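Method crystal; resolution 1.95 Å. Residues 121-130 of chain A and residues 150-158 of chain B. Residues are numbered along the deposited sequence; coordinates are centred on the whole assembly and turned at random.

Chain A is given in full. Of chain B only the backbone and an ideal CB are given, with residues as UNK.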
# COMPACT_ATOMS: atom_id res chain seq x y z
N THR A 121 9.39 3.09 -10.39
CA THR A 121 8.20 2.48 -10.94
C THR A 121 8.34 0.95 -10.93
O THR A 121 7.41 0.26 -10.51
CB THR A 121 7.86 2.98 -12.37
OG1 THR A 121 7.64 4.39 -12.33
CG2 THR A 121 6.59 2.27 -12.95
N ASP A 122 9.47 0.42 -11.36
CA ASP A 122 9.65 -1.02 -11.33
C ASP A 122 9.63 -1.56 -9.88
O ASP A 122 8.95 -2.54 -9.58
CB ASP A 122 10.92 -1.43 -12.02
CG ASP A 122 10.89 -1.24 -13.54
OD1 ASP A 122 9.82 -0.92 -14.12
OD2 ASP A 122 11.98 -1.43 -14.15
N LEU A 123 10.40 -0.91 -9.01
CA LEU A 123 10.43 -1.22 -7.60
C LEU A 123 9.01 -1.31 -6.95
O LEU A 123 8.64 -2.34 -6.36
CB LEU A 123 11.31 -0.22 -6.86
CG LEU A 123 11.57 -0.52 -5.37
CD1 LEU A 123 12.42 -1.76 -5.14
CD2 LEU A 123 12.13 0.70 -4.60
N PHE A 124 8.25 -0.23 -7.07
CA PHE A 124 6.88 -0.11 -6.52
C PHE A 124 5.93 -1.12 -7.15
O PHE A 124 5.08 -1.69 -6.47
CB PHE A 124 6.33 1.29 -6.77
CG PHE A 124 7.02 2.40 -6.05
CD1 PHE A 124 7.65 2.20 -4.82
CD2 PHE A 124 7.01 3.67 -6.56
CE1 PHE A 124 8.27 3.29 -4.15
CE2 PHE A 124 7.64 4.75 -5.90
CZ PHE A 124 8.25 4.54 -4.68
N THR A 125 6.07 -1.36 -8.46
CA THR A 125 5.22 -2.34 -9.15
C THR A 125 5.49 -3.76 -8.70
O THR A 125 4.55 -4.52 -8.42
CB THR A 125 5.33 -2.23 -10.68
OG1 THR A 125 5.09 -0.87 -11.07
CG2 THR A 125 4.31 -3.14 -11.38
N VAL A 126 6.76 -4.15 -8.62
CA VAL A 126 7.08 -5.48 -8.11
C VAL A 126 6.58 -5.65 -6.65
O VAL A 126 6.02 -6.71 -6.29
CB VAL A 126 8.61 -5.78 -8.24
CG1 VAL A 126 8.95 -7.10 -7.61
CG2 VAL A 126 9.03 -5.77 -9.77
N ALA A 127 6.82 -4.63 -5.82
CA ALA A 127 6.43 -4.66 -4.42
C ALA A 127 4.92 -4.81 -4.35
O ALA A 127 4.43 -5.57 -3.55
CB ALA A 127 6.88 -3.35 -3.66
N ASP A 128 4.19 -4.07 -5.18
CA ASP A 128 2.73 -4.15 -5.16
C ASP A 128 2.23 -5.56 -5.59
O ASP A 128 1.27 -6.08 -5.01
CB ASP A 128 2.09 -3.05 -6.00
CG ASP A 128 0.58 -3.03 -5.86
OD1 ASP A 128 0.10 -2.64 -4.78
OD2 ASP A 128 -0.08 -3.44 -6.83
N ARG A 129 2.93 -6.22 -6.51
CA ARG A 129 2.55 -7.60 -6.86
C ARG A 129 2.74 -8.53 -5.68
O ARG A 129 1.93 -9.40 -5.46
CB ARG A 129 3.30 -8.10 -8.10
CG ARG A 129 2.67 -7.55 -9.35
CD ARG A 129 3.09 -8.27 -10.57
NE ARG A 129 4.45 -7.92 -10.97
CZ ARG A 129 4.75 -7.00 -11.89
NH1 ARG A 129 3.80 -6.27 -12.45
NH2 ARG A 129 6.01 -6.77 -12.20
N GLN A 130 3.82 -8.33 -4.91
CA GLN A 130 4.07 -9.15 -3.72
C GLN A 130 2.97 -8.92 -2.66
O GLN A 130 2.47 -9.85 -2.05
CB GLN A 130 5.48 -8.90 -3.18
CG GLN A 130 5.75 -9.56 -1.82
CD GLN A 130 7.22 -9.93 -1.59
OE1 GLN A 130 7.91 -10.35 -2.54
NE2 GLN A 130 7.70 -9.79 -0.32
N UNK B 150 18.69 -0.72 -16.15
CA UNK B 150 17.26 -0.86 -15.96
C UNK B 150 16.82 -2.30 -16.15
O UNK B 150 17.41 -3.03 -16.91
CB UNK B 150 16.50 0.06 -16.92
N UNK B 151 15.78 -2.69 -15.42
CA UNK B 151 15.21 -4.02 -15.49
C UNK B 151 15.78 -4.97 -14.47
O UNK B 151 15.44 -6.15 -14.47
CB UNK B 151 15.42 -4.60 -16.89
N UNK B 152 16.67 -4.48 -13.61
CA UNK B 152 17.32 -5.34 -12.59
C UNK B 152 16.30 -5.84 -11.54
O UNK B 152 16.31 -7.00 -11.18
CB UNK B 152 18.44 -4.57 -11.89
N UNK B 153 15.42 -4.98 -11.07
CA UNK B 153 14.35 -5.42 -10.16
C UNK B 153 13.38 -6.36 -10.83
O UNK B 153 12.91 -7.30 -10.20
CB UNK B 153 13.59 -4.21 -9.61
N UNK B 154 13.10 -6.11 -12.11
CA UNK B 154 12.17 -6.95 -12.86
C UNK B 154 12.74 -8.36 -13.04
O UNK B 154 12.02 -9.33 -12.91
CB UNK B 154 11.86 -6.32 -14.22
N UNK B 155 14.04 -8.43 -13.33
CA UNK B 155 14.76 -9.70 -13.45
C UNK B 155 14.81 -10.46 -12.13
O UNK B 155 14.55 -11.66 -12.10
CB UNK B 155 16.18 -9.45 -13.95
N UNK B 156 15.08 -9.78 -11.03
CA UNK B 156 15.02 -10.40 -9.68
C UNK B 156 13.63 -11.04 -9.42
O UNK B 156 13.53 -12.13 -8.87
CB UNK B 156 15.32 -9.35 -8.61
N UNK B 157 12.54 -10.35 -9.80
CA UNK B 157 11.19 -10.92 -9.69
C UNK B 157 11.05 -12.20 -10.53
O UNK B 157 10.58 -13.24 -10.05
CB UNK B 157 10.15 -9.89 -10.13
N UNK B 158 11.43 -12.12 -11.80
CA UNK B 158 11.42 -13.33 -12.65
C UNK B 158 12.20 -14.46 -12.00
O UNK B 158 11.70 -15.57 -11.92
CB UNK B 158 12.01 -13.03 -14.03

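Position 150 precedes the helix of chain B. Its CA-to-CB bond runs sideways and its ideal CB has nothing of chain A within 5.5 Å, so many residues would fit. The deposited His150(B) reaches chain A through water 2, which lies 2.9 Å from its ND1 and donates to Asp122(A) OD2 at 2.8 Å.

Position 151 is decided by its backbone. At phi 93° and psi 3°, a CB would be jammed against the carbonyl oxygen of the preceding residue, which by itself calls for glycine. Gly151(B) is the N-cap residue, and its N donates to water 2 at 3.1 Å. The carboxylate of Asp122(A) thus meets the start of the helix through water, where backbone NH groups are still free.

Position 152 points sideways into space that chain A leaves empty; polar residues would serve, and Thr152(B) makes no contact with chain A.

Position 153 points toward chain A. Its ideal CB is 4.5 Å from Asp122(A) CB, with the side chain of Leu123(A) nearby, so a large apolar residue, aliphatic or aromatic, is expected. Phe153(B) places one ring face against Leu123(A): CD1 of the leucine sits 3.8 Å from the ring centroid, 11° off the normal, a CH-pi contact.

Position 154 starts sideways, its ideal CB 4.9 Å from Asp122(A) OD2 and 5.3 Å from Val126(A) CG2. A flexible apolar chain could turn back to the valine, while a hydrogen-bond donor could seek the carboxylate. The residue is Leu154(B), whose CD2 packs 3.7 Å from Val126(A) CG2 and whose CD1 lies 3.5 Å from Asp122(A) OD2. The acid is served by the backbone instead: Leu154(B) N donates to water 1 at 3.1 Å, and that water donates to Asp122(A) OD2 at 2.7 Å.

Positions 155 and 156 have no atom of chain A within 5.5 Å of their ideal CB, so many residues, polar ones included, would do; Gln155(B) and His156(B) make no contact with it.

Position 157 points toward chain A, its ideal CB 3.9 Å from Val126(A) CG1, with the guanidinium of Arg129(A) beyond. A long acid suits best, though glutamine could also accept hydrogen bonds. Glu157(B), extended with chi1 and chi2 both t, forms a two-pronged salt bridge: Arg129(A) NE donates to its OE2 and Arg129(A) NH2 to its OE1, each at 2.8 Å. Water 3 also donates to Glu157(B) OE2 and to Val126(A) O, at 2.8 and 2.7 Å.

At 158 CA-to-CB runs sideways and polar residues would serve; Gln158(B) makes no contact there.

Chain B, residues 150-158: HGTFLQHEQ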
# COMPACT_ATOMS: atom_id res chain seq x y z
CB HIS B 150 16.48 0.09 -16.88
CG HIS B 150 16.56 1.52 -16.45
ND1 HIS B 150 16.02 1.96 -15.27
CD2 HIS B 150 17.19 2.59 -17.00
CE1 HIS B 150 16.27 3.24 -15.12
NE2 HIS B 150 16.98 3.65 -16.15
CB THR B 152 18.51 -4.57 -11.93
OG1 THR B 152 19.59 -4.45 -12.88
CG2 THR B 152 19.02 -5.27 -10.69
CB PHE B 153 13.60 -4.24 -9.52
CG PHE B 153 14.41 -3.50 -8.52
CD1 PHE B 153 14.86 -4.13 -7.36
CD2 PHE B 153 14.69 -2.15 -8.69
CE1 PHE B 153 15.64 -3.44 -6.44
CE2 PHE B 153 15.45 -1.46 -7.76
CZ PHE B 153 15.92 -2.10 -6.63
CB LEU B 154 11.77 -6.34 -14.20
CG LEU B 154 10.95 -5.04 -14.16
CD1 LEU B 154 10.78 -4.42 -15.56
CD2 LEU B 154 9.58 -5.27 -13.44
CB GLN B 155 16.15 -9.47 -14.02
CG GLN B 155 16.90 -10.75 -14.39
CD GLN B 155 16.14 -11.61 -15.39
OE1 GLN B 155 15.93 -11.21 -16.54
NE2 GLN B 155 15.71 -12.80 -14.95
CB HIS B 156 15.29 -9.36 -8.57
CG HIS B 156 16.72 -8.91 -8.43
ND1 HIS B 156 17.80 -9.77 -8.45
CD2 HIS B 156 17.24 -7.67 -8.17
CE1 HIS B 156 18.91 -9.09 -8.24
NE2 HIS B 156 18.60 -7.81 -8.07
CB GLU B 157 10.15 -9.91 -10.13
CG GLU B 157 8.73 -10.34 -9.87
CD GLU B 157 7.68 -9.38 -10.40
OE1 GLU B 157 7.88 -8.79 -11.48
OE2 GLU B 157 6.63 -9.24 -9.75
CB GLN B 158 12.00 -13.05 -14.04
CG GLN B 158 11.18 -12.12 -14.89
CD GLN B 158 9.72 -12.55 -14.98
OE1 GLN B 158 9.40 -13.58 -15.60
NE2 GLN B 158 8.83 -11.78 -14.34
O HOH W 1 13.73 -3.17 -12.95
O HOH W 2 14.48 -0.18 -14.07
O HOH W 3 6.49 -9.31 -6.93
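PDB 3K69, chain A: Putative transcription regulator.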